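Local coordinates for threonine--tRNA ligase catalytic subunit (Aeropyrum pernix, PDB 3A32), which catalyses the ATP-dependent attachment of threonine to tRNA(Thr), and probably cannot itself deacylate mischarged seryl-tRNA because it lacks the editing domain, at residues L16-V20 with L43-G48; I339-A345 with P397-I403; K370-V376 with R462-S468. All blocks are in the same frame, centred on the assembly; numbering follows the deposited sequence.

Interaction 1 of 3, residues L16-V20 with L43-G48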
loop_
_atom_site.group_PDB
_atom_site.type_symbol
_atom_site.label_atom_id
_atom_site.label_comp_id
_atom_site.label_asym_id
_atom_site.label_seq_id
_atom_site.Cartn_x
_atom_site.Cartn_y
_atom_site.Cartn_z
ATOM N N LEU A 16 -5.296 4.821 -20.976
ATOM C CA LEU A 16 -5.183 3.593 -20.196
ATOM C C LEU A 16 -6.022 3.674 -18.920
ATOM O O LEU A 16 -6.052 2.698 -18.120
ATOM C CB LEU A 16 -3.726 3.370 -19.778
ATOM C CG LEU A 16 -2.741 3.086 -20.915
ATOM C CD1 LEU A 16 -1.324 3.272 -20.446
ATOM C CD2 LEU A 16 -3.005 1.661 -21.484
ATOM N N ASP A 17 -6.646 4.839 -18.713
ATOM C CA ASP A 17 -7.380 5.158 -17.469
ATOM C C ASP A 17 -6.477 5.037 -16.206
ATOM O O ASP A 17 -6.925 4.676 -15.128
ATOM C CB ASP A 17 -8.674 4.325 -17.378
ATOM C CG ASP A 17 -9.661 4.834 -16.270
ATOM O OD1 ASP A 17 -9.817 6.064 -16.062
ATOM O OD2 ASP A 17 -10.303 3.978 -15.609
ATOM N N ILE A 18 -5.195 5.361 -16.339
ATOM C CA ILE A 18 -4.312 5.458 -15.184
ATOM C C ILE A 18 -4.682 6.722 -14.408
ATOM O O ILE A 18 -4.713 6.726 -13.163
ATOM C CB ILE A 18 -2.821 5.444 -15.636
ATOM C CG1 ILE A 18 -2.469 4.093 -16.289
ATOM C CG2 ILE A 18 -1.881 5.786 -14.455
ATOM C CD1 ILE A 18 -1.007 3.977 -16.786
ATOM N N THR A 19 -4.987 7.802 -15.135
ATOM C CA THR A 19 -5.418 9.065 -14.472
ATOM C C THR A 19 -6.649 9.662 -15.083
ATOM O O THR A 19 -7.054 9.304 -16.200
ATOM C CB THR A 19 -4.323 10.191 -14.477
ATOM O OG1 THR A 19 -3.845 10.384 -15.813
ATOM C CG2 THR A 19 -3.142 9.797 -13.606
ATOM N N VAL A 20 -7.265 10.554 -14.312
ATOM C CA VAL A 20 -8.253 11.493 -14.814
ATOM C C VAL A 20 -7.541 12.703 -15.437
ATOM O O VAL A 20 -6.634 13.263 -14.844
ATOM C CB VAL A 20 -9.227 11.955 -13.668
ATOM C CG1 VAL A 20 -10.274 12.970 -14.238
ATOM C CG2 VAL A 20 -9.937 10.754 -13.022
ATOM N N LEU A 43 -4.975 12.723 -10.212
ATOM C CA LEU A 43 -6.042 11.888 -9.673
ATOM C C LEU A 43 -5.983 10.565 -10.396
ATOM O O LEU A 43 -6.306 10.481 -11.575
ATOM C CB LEU A 43 -7.418 12.599 -9.781
ATOM C CG LEU A 43 -8.728 11.879 -9.467
ATOM C CD1 LEU A 43 -8.742 11.256 -8.056
ATOM C CD2 LEU A 43 -9.948 12.879 -9.707
ATOM N N PHE A 44 -5.497 9.555 -9.708
ATOM C CA PHE A 44 -5.441 8.210 -10.261
ATOM C C PHE A 44 -6.816 7.601 -10.342
ATOM O O PHE A 44 -7.631 7.735 -9.422
ATOM C CB PHE A 44 -4.421 7.338 -9.512
ATOM C CG PHE A 44 -3.026 7.663 -9.885
ATOM C CD1 PHE A 44 -2.420 7.021 -10.942
ATOM C CD2 PHE A 44 -2.359 8.720 -9.261
ATOM C CE1 PHE A 44 -1.117 7.366 -11.315
ATOM C CE2 PHE A 44 -1.091 9.068 -9.621
ATOM C CZ PHE A 44 -0.460 8.396 -10.659
ATOM N N SER A 45 -7.082 6.955 -11.474
ATOM C CA SER A 45 -8.426 6.492 -11.764
ATOM C C SER A 45 -8.524 4.941 -11.554
ATOM O O SER A 45 -7.736 4.342 -10.792
ATOM C CB SER A 45 -8.803 6.982 -13.170
ATOM O OG SER A 45 -10.052 6.468 -13.544
ATOM N N LEU A 46 -9.481 4.288 -12.215
ATOM C CA LEU A 46 -9.734 2.860 -11.978
ATOM C C LEU A 46 -8.591 1.988 -12.509
ATOM O O LEU A 46 -8.170 1.065 -11.828
ATOM C CB LEU A 46 -11.088 2.431 -12.607
ATOM C CG LEU A 46 -12.329 2.517 -11.684
ATOM C CD1 LEU A 46 -12.414 3.818 -10.903
ATOM C CD2 LEU A 46 -13.660 2.232 -12.438
ATOM N N GLY A 47 -8.098 2.277 -13.718
ATOM C CA GLY A 47 -6.943 1.589 -14.258
ATOM C C GLY A 47 -5.685 1.843 -13.474
ATOM O O GLY A 47 -4.817 0.948 -13.359
ATOM N N GLY A 48 -5.554 3.056 -12.930
ATOM C CA GLY A 48 -4.351 3.403 -12.124
ATOM C C GLY A 48 -4.301 2.814 -10.717
ATOM O O GLY A 48 -3.231 2.681 -10.151
HETATM O O HOH W 1 -5.248 14.137 -12.761
#
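T19 and F44 form a single backbone bridge between two buried loops, one following helix 9-15 and the other leading into helix 48-65. Two straight hydrogen bonds hold it: V20 N gives to L43 O (2.9 Å) and S45 N gives to I18 O (2.9 Å). Water 1 extends the pairing by donating to V20 O and accepting from L43 N. On one flank, T19 CG2 sits over a face of the F44 ring as a CH-pi contact, 4.0 Å from the ring centroid. I18 lies alongside the same ring, with CG2 3.6 Å from F44 CE1. R52 adds a cation-pi contact to F44. D17 ends helix 9-15 in a Schellman motif, with positive phi. Its CG stands opposite its own backbone N (chi1 -167°), which carries the carboxylate to the S45-G47 backbone. There S45 OG donates to D17 OD1 (2.6 Å), coming from above the carboxylate plane. G47 N adds a weak bond to D17 OD2 (3.4 Å), and G48 N another to D17 O (3.1 Å). With an alanine in place of D17, S45 OG would probably lose this acceptor and G47 N its weak one. The backbones run so close that a CB on G48 would collide with I18 O, and one on G47 with L16 O. The second subunit closes over this side: its K125 makes a long, weak ion pair with D17 OD1, while its E122 brings a like charge near OD2. Beyond the bridge, V20 and L43 lie side by side, V20 CG2 being 3.9 Å from L43 CG.

Interaction 2 of 3, residues I339-A345 with P397-I403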
loop_
_atom_site.group_PDB
_atom_site.type_symbol
_atom_site.label_atom_id
_atom_site.label_comp_id
_atom_site.label_asym_id
_atom_site.label_seq_id
_atom_site.Cartn_x
_atom_site.Cartn_y
_atom_site.Cartn_z
ATOM N N ILE A 339 -5.268 -3.490 -18.037
ATOM C CA ILE A 339 -5.929 -4.713 -18.524
ATOM C C ILE A 339 -4.860 -5.766 -18.816
ATOM O O ILE A 339 -4.004 -5.569 -19.697
ATOM C CB ILE A 339 -6.814 -4.439 -19.794
ATOM C CG1 ILE A 339 -7.892 -3.385 -19.480
ATOM C CG2 ILE A 339 -7.434 -5.759 -20.326
ATOM C CD1 ILE A 339 -8.729 -2.884 -20.725
ATOM N N GLN A 340 -4.895 -6.881 -18.081
ATOM C CA GLN A 340 -3.928 -7.945 -18.272
ATOM C C GLN A 340 -4.269 -8.904 -19.414
ATOM O O GLN A 340 -3.403 -9.237 -20.229
ATOM C CB GLN A 340 -3.729 -8.690 -16.946
ATOM C CG GLN A 340 -2.974 -7.782 -15.918
ATOM C CD GLN A 340 -2.730 -8.444 -14.623
ATOM O OE1 GLN A 340 -3.666 -8.854 -13.937
ATOM N NE2 GLN A 340 -1.459 -8.534 -14.236
ATOM N N PHE A 341 -5.521 -9.354 -19.475
ATOM C CA PHE A 341 -5.993 -10.220 -20.569
ATOM C C PHE A 341 -7.168 -9.529 -21.176
ATOM O O PHE A 341 -8.137 -9.265 -20.455
ATOM C CB PHE A 341 -6.466 -11.597 -20.056
ATOM C CG PHE A 341 -5.343 -12.513 -19.669
ATOM C CD1 PHE A 341 -4.659 -13.249 -20.647
ATOM C CD2 PHE A 341 -4.929 -12.604 -18.338
ATOM C CE1 PHE A 341 -3.596 -14.086 -20.296
ATOM C CE2 PHE A 341 -3.861 -13.437 -17.971
ATOM C CZ PHE A 341 -3.208 -14.208 -18.939
ATOM N N ALA A 342 -7.115 -9.242 -22.488
ATOM C CA ALA A 342 -8.335 -8.844 -23.189
ATOM C C ALA A 342 -8.838 -10.101 -23.914
ATOM O O ALA A 342 -8.069 -10.724 -24.673
ATOM C CB ALA A 342 -8.084 -7.715 -24.170
ATOM N N VAL A 343 -10.077 -10.488 -23.648
ATOM C CA VAL A 343 -10.691 -11.677 -24.231
ATOM C C VAL A 343 -11.701 -11.195 -25.273
ATOM O O VAL A 343 -12.689 -10.522 -24.931
ATOM C CB VAL A 343 -11.397 -12.567 -23.141
ATOM C CG1 VAL A 343 -12.071 -13.773 -23.766
ATOM C CG2 VAL A 343 -10.384 -13.046 -22.023
ATOM N N ILE A 344 -11.416 -11.493 -26.537
ATOM C CA ILE A 344 -12.118 -10.925 -27.699
ATOM C C ILE A 344 -12.895 -12.024 -28.446
ATOM O O ILE A 344 -12.305 -12.932 -29.036
ATOM C CB ILE A 344 -11.139 -10.161 -28.629
ATOM C CG1 ILE A 344 -10.452 -9.036 -27.837
ATOM C CG2 ILE A 344 -11.896 -9.502 -29.813
ATOM C CD1 ILE A 344 -9.049 -8.764 -28.186
ATOM N N ALA A 345 -14.225 -11.934 -28.378
ATOM C CA ALA A 345 -15.090 -12.966 -28.912
ATOM C C ALA A 345 -15.409 -12.572 -30.364
ATOM O O ALA A 345 -16.083 -11.571 -30.596
ATOM C CB ALA A 345 -16.375 -13.070 -28.057
ATOM N N PRO A 397 -4.058 -3.770 -23.959
ATOM C CA PRO A 397 -4.059 -4.841 -22.958
ATOM C C PRO A 397 -2.738 -5.570 -23.017
ATOM O O PRO A 397 -2.146 -5.646 -24.082
ATOM C CB PRO A 397 -5.204 -5.760 -23.428
ATOM C CG PRO A 397 -6.097 -4.854 -24.277
ATOM C CD PRO A 397 -5.068 -4.011 -25.006
ATOM N N ALA A 398 -2.250 -6.090 -21.901
ATOM C CA ALA A 398 -0.989 -6.844 -21.921
ATOM C C ALA A 398 -1.081 -8.047 -22.879
ATOM O O ALA A 398 -0.195 -8.253 -23.692
ATOM C CB ALA A 398 -0.568 -7.297 -20.478
ATOM N N VAL A 399 -2.171 -8.812 -22.813
ATOM C CA VAL A 399 -2.338 -10.024 -23.643
ATOM C C VAL A 399 -3.715 -9.972 -24.299
ATOM O O VAL A 399 -4.672 -9.744 -23.588
ATOM C CB VAL A 399 -2.193 -11.325 -22.767
ATOM C CG1 VAL A 399 -2.338 -12.618 -23.614
ATOM C CG2 VAL A 399 -0.802 -11.373 -21.997
ATOM N N ASN A 400 -3.813 -10.139 -25.629
ATOM C CA ASN A 400 -5.103 -10.327 -26.345
ATOM C C ASN A 400 -5.388 -11.796 -26.595
ATOM O O ASN A 400 -4.516 -12.493 -27.103
ATOM C CB ASN A 400 -5.211 -9.542 -27.699
ATOM C CG ASN A 400 -5.081 -8.028 -27.524
ATOM O OD1 ASN A 400 -5.351 -7.475 -26.435
ATOM N ND2 ASN A 400 -4.630 -7.340 -28.600
ATOM N N VAL A 401 -6.580 -12.261 -26.222
ATOM C CA VAL A 401 -6.989 -13.671 -26.464
ATOM C C VAL A 401 -8.155 -13.631 -27.440
ATOM O O VAL A 401 -9.198 -13.071 -27.136
ATOM C CB VAL A 401 -7.362 -14.436 -25.141
ATOM C CG1 VAL A 401 -7.787 -15.896 -25.422
ATOM C CG2 VAL A 401 -6.172 -14.393 -24.129
ATOM N N PHE A 402 -7.934 -14.128 -28.641
ATOM C CA PHE A 402 -8.953 -14.073 -29.689
ATOM C C PHE A 402 -9.699 -15.372 -29.735
ATOM O O PHE A 402 -9.088 -16.440 -29.888
ATOM C CB PHE A 402 -8.346 -13.772 -31.068
ATOM C CG PHE A 402 -7.849 -12.338 -31.204
ATOM C CD1 PHE A 402 -8.735 -11.300 -31.484
ATOM C CD2 PHE A 402 -6.495 -12.038 -31.027
ATOM C CE1 PHE A 402 -8.288 -9.985 -31.599
ATOM C CE2 PHE A 402 -6.037 -10.726 -31.135
ATOM C CZ PHE A 402 -6.921 -9.689 -31.435
ATOM N N ILE A 403 -11.009 -15.296 -29.538
ATOM C CA ILE A 403 -11.811 -16.495 -29.609
ATOM C C ILE A 403 -12.850 -16.404 -30.705
ATOM O O ILE A 403 -13.853 -15.753 -30.539
ATOM C CB ILE A 403 -12.479 -16.874 -28.309
ATOM C CG1 ILE A 403 -11.423 -16.957 -27.187
ATOM C CG2 ILE A 403 -13.222 -18.280 -28.524
ATOM C CD1 ILE A 403 -11.949 -16.803 -25.855
#
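P397 and A342 make the tightest side-chain packing here: P397 CG presses to 3.5 Å from A342 CB, closer than usual for two carbons. The backbone bonds are short as well. V401 N reaches A342 O at 2.6 Å, and I403 N reaches I344 O at 2.7 Å with an almost straight N-H. V399 O and V401 O accept in turn from A342 N and I344 N. These are neighbouring parallel strands, 341-345 and 399-403, in the mixed sheet of the anticodon-binding domain, and their axes differ by 19°. F341, V343, A345, V399, V401 and I403 share one face of the sheet, and F341, V343 and I403 of it touch helix 353-369. On this face V343 CG1 reaches across to I403 CD1 (3.7 Å). A342, I344, N400 and F402 lie on the other face, where I344 and F402 touch helix 384-393. There I344 lies alongside the F402 ring with CD1 3.7 Å from F402 CE1. Its CG1 branch, set beside the backbone N (chi1 -59°), also brings CD1 near N400 CB. The contact has no solvent side, so looseness shows only in weaker fits. At the start, V399 N bonds to Q340 O at a bent 132°. At the far end, the small A345 adds little side-chain packing. N400 OD1 is buried without a polar partner, though its ND2 has a weak bond to E392. The amide of Q340 is engaged by other residues: OE1 accepts from R373 N and NE2 donates to F334 O.

Interaction 3 of 3, residues K370-V376 with R462-S468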
loop_
_atom_site.group_PDB
_atom_site.type_symbol
_atom_site.label_atom_id
_atom_site.label_comp_id
_atom_site.label_asym_id
_atom_site.label_seq_id
_atom_site.Cartn_x
_atom_site.Cartn_y
_atom_site.Cartn_z
ATOM N N LYS A 370 -8.511 -16.404 -10.886
ATOM C CA LYS A 370 -7.055 -16.468 -10.588
ATOM C C LYS A 370 -6.436 -15.134 -10.119
ATOM O O LYS A 370 -5.264 -15.071 -9.730
ATOM C CB LYS A 370 -6.301 -17.089 -11.759
ATOM C CG LYS A 370 -6.644 -18.595 -11.926
ATOM C CD LYS A 370 -5.567 -19.328 -12.640
ATOM C CE LYS A 370 -5.965 -20.750 -12.912
ATOM N NZ LYS A 370 -5.739 -21.557 -11.697
ATOM N N GLY A 371 -7.245 -14.059 -10.162
ATOM C CA GLY A 371 -6.803 -12.775 -9.646
ATOM C C GLY A 371 -6.299 -11.804 -10.714
ATOM O O GLY A 371 -5.637 -10.816 -10.382
ATOM N N PHE A 372 -6.616 -12.074 -11.987
ATOM C CA PHE A 372 -6.130 -11.268 -13.111
ATOM C C PHE A 372 -7.058 -10.127 -13.430
ATOM O O PHE A 372 -8.270 -10.165 -13.075
ATOM C CB PHE A 372 -5.957 -12.121 -14.381
ATOM C CG PHE A 372 -4.863 -13.161 -14.275
ATOM C CD1 PHE A 372 -3.523 -12.764 -14.152
ATOM C CD2 PHE A 372 -5.167 -14.513 -14.334
ATOM C CE1 PHE A 372 -2.496 -13.694 -14.081
ATOM C CE2 PHE A 372 -4.151 -15.472 -14.247
ATOM C CZ PHE A 372 -2.809 -15.039 -14.095
ATOM N N ARG A 373 -6.520 -9.131 -14.143
ATOM C CA ARG A 373 -7.354 -8.022 -14.662
ATOM C C ARG A 373 -7.796 -8.317 -16.115
ATOM O O ARG A 373 -6.954 -8.416 -17.034
ATOM C CB ARG A 373 -6.638 -6.685 -14.505
ATOM C CG ARG A 373 -6.511 -6.239 -12.990
ATOM C CD ARG A 373 -5.867 -4.893 -12.809
ATOM N NE ARG A 373 -4.512 -4.816 -13.336
ATOM C CZ ARG A 373 -3.411 -5.203 -12.684
ATOM N NH1 ARG A 373 -3.508 -5.698 -11.447
ATOM N NH2 ARG A 373 -2.206 -5.068 -13.254
ATOM N N VAL A 374 -9.117 -8.446 -16.301
ATOM C CA VAL A 374 -9.709 -9.009 -17.515
ATOM C C VAL A 374 -10.707 -7.991 -18.149
ATOM O O VAL A 374 -11.453 -7.301 -17.431
ATOM C CB VAL A 374 -10.408 -10.407 -17.228
ATOM C CG1 VAL A 374 -10.886 -11.101 -18.554
ATOM C CG2 VAL A 374 -9.458 -11.343 -16.495
ATOM N N ALA A 375 -10.678 -7.867 -19.476
ATOM C CA ALA A 375 -11.723 -7.162 -20.201
ATOM C C ALA A 375 -12.213 -8.059 -21.355
ATOM O O ALA A 375 -11.396 -8.580 -22.124
ATOM C CB ALA A 375 -11.190 -5.828 -20.721
ATOM N N VAL A 376 -13.527 -8.281 -21.448
ATOM C CA VAL A 376 -14.119 -9.041 -22.565
ATOM C C VAL A 376 -14.630 -8.046 -23.571
ATOM O O VAL A 376 -15.233 -7.047 -23.189
ATOM C CB VAL A 376 -15.292 -9.887 -22.114
ATOM C CG1 VAL A 376 -15.958 -10.597 -23.340
ATOM C CG2 VAL A 376 -14.833 -10.903 -21.125
ATOM N N ARG A 462 -1.650 -10.045 -7.686
ATOM C CA ARG A 462 -2.858 -10.261 -8.414
ATOM C C ARG A 462 -3.910 -9.388 -7.759
ATOM O O ARG A 462 -4.360 -9.650 -6.639
ATOM C CB ARG A 462 -3.314 -11.750 -8.337
ATOM C CG ARG A 462 -2.239 -12.744 -8.831
ATOM C CD ARG A 462 -2.372 -12.863 -10.333
ATOM N NE ARG A 462 -1.390 -13.755 -10.895
ATOM C CZ ARG A 462 -1.505 -15.081 -10.980
ATOM N NH1 ARG A 462 -2.574 -15.713 -10.509
ATOM N NH2 ARG A 462 -0.519 -15.776 -11.556
ATOM N N ILE A 463 -4.278 -8.341 -8.470
ATOM C CA ILE A 463 -5.321 -7.472 -8.027
ATOM C C ILE A 463 -6.345 -7.456 -9.184
ATOM O O ILE A 463 -6.121 -6.718 -10.173
ATOM C CB ILE A 463 -4.791 -6.081 -7.754
ATOM C CG1 ILE A 463 -3.569 -6.192 -6.800
ATOM C CG2 ILE A 463 -5.999 -5.203 -7.217
ATOM C CD1 ILE A 463 -2.833 -4.909 -6.597
ATOM N N PRO A 464 -7.395 -8.336 -9.087
ATOM C CA PRO A 464 -8.369 -8.581 -10.178
ATOM C C PRO A 464 -9.270 -7.420 -10.398
ATOM O O PRO A 464 -9.555 -6.629 -9.477
ATOM C CB PRO A 464 -9.203 -9.782 -9.703
ATOM C CG PRO A 464 -8.949 -9.930 -8.212
ATOM C CD PRO A 464 -7.620 -9.204 -7.909
ATOM N N ALA A 465 -9.724 -7.313 -11.629
ATOM C CA ALA A 465 -10.744 -6.347 -11.979
ATOM C C ALA A 465 -11.357 -6.781 -13.292
ATOM O O ALA A 465 -10.665 -7.335 -14.151
ATOM C CB ALA A 465 -10.154 -4.901 -12.093
ATOM N N ASP A 466 -12.653 -6.552 -13.417
ATOM C CA ASP A 466 -13.343 -6.655 -14.682
ATOM C C ASP A 466 -13.404 -5.269 -15.326
ATOM O O ASP A 466 -14.153 -4.386 -14.884
ATOM C CB ASP A 466 -14.746 -7.261 -14.498
ATOM C CG ASP A 466 -15.431 -7.573 -15.828
ATOM O OD1 ASP A 466 -15.005 -7.118 -16.907
ATOM O OD2 ASP A 466 -16.460 -8.237 -15.809
ATOM N N PHE A 467 -12.581 -5.070 -16.366
ATOM C CA PHE A 467 -12.560 -3.790 -17.069
ATOM C C PHE A 467 -13.228 -3.834 -18.460
ATOM O O PHE A 467 -12.928 -2.980 -19.334
ATOM C CB PHE A 467 -11.117 -3.302 -17.190
ATOM C CG PHE A 467 -10.528 -2.764 -15.909
ATOM C CD1 PHE A 467 -11.329 -2.129 -14.945
ATOM C CD2 PHE A 467 -9.139 -2.832 -15.699
ATOM C CE1 PHE A 467 -10.752 -1.586 -13.754
ATOM C CE2 PHE A 467 -8.547 -2.268 -14.548
ATOM C CZ PHE A 467 -9.374 -1.650 -13.564
ATOM N N SER A 468 -14.156 -4.783 -18.643
ATOM C CA SER A 468 -14.876 -4.932 -19.895
ATOM C C SER A 468 -15.438 -3.606 -20.384
ATOM O O SER A 468 -15.375 -3.358 -21.572
ATOM C CB SER A 468 -16.016 -5.946 -19.799
ATOM O OG SER A 468 -15.539 -7.182 -19.341
HETATM O O HOH W 2 -3.845 -9.044 -11.320
#
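R373 and V374 pair with A465 and D466 as parallel strands, which adds the short outermost strand 465-466 to the mixed sheet of the anticodon-binding domain. The C-terminal segment thus runs along strand 373-376. Two backbone bonds fix the pairing: V374 N gives to A465 O (2.9 Å), and F467 N gives to V374 O (2.7 Å). Before the strand, G371 ends helix 353-369 in a Schellman motif. Its positive phi calls for glycine, and a CB there would also strike R462 CB. Water 2 bridges the backbones here, donating to G371 O and accepting from I463 N. The R462 side chain lies against this helix end. The chain bends at chi2 (-85°), which places F372 CZ over the centre of the guanidinium face, 3.4 Å from R462 CZ, with the two planes tilted 33° apart. In the guanidinium plane, NH1 of R462 donates to K370 O (2.9 Å). NH2 makes a salt bridge with E450 of helix 435-457, so one flat group ties the helix end, the ring and that helix together. F372 also meets F341 edge-to-face. R373 lies alongside I463 and F467. Its guanidinium has I463 O at its edge, but that oxygen is crowded in the model, so the bond from NH1 is doubtful. NH2 of R373 is held by the carbonyls of T335 and A337. The second subunit also takes part: R462 N is hydrogen-bonded with OE1 of its Q459, and its Y69 packs on F467. After the strand, D466 forms an Asx turn, OD1 accepting from S468 N (3.0 Å). Across the contact, S468 OG accepts from V376 N (3.1 Å), with a nearly straight N-H (175°).

Overall arrangement
Interaction 1 comes first along the chain, and its segments close before the others open. The segments of interactions 2 and 3 then alternate. These two share the mixed sheet of the anticodon-binding domain, where strands 341-347 and 373-380 are neighbours, and their centres lie about 11 Å apart. Together they span four adjacent strands, from 399-403 to the outermost strand 465-466. Interaction 1 lies about 15 Å from interaction 3 and 20 Å from interaction 2, centre to centre. It touches interaction 3 where L46 O packs on F467 CZ at 3.4 Å. The N-terminal loops thus meet the C-terminal strand region, and interactions 1 and 3 both contact the second subunit of the homodimer.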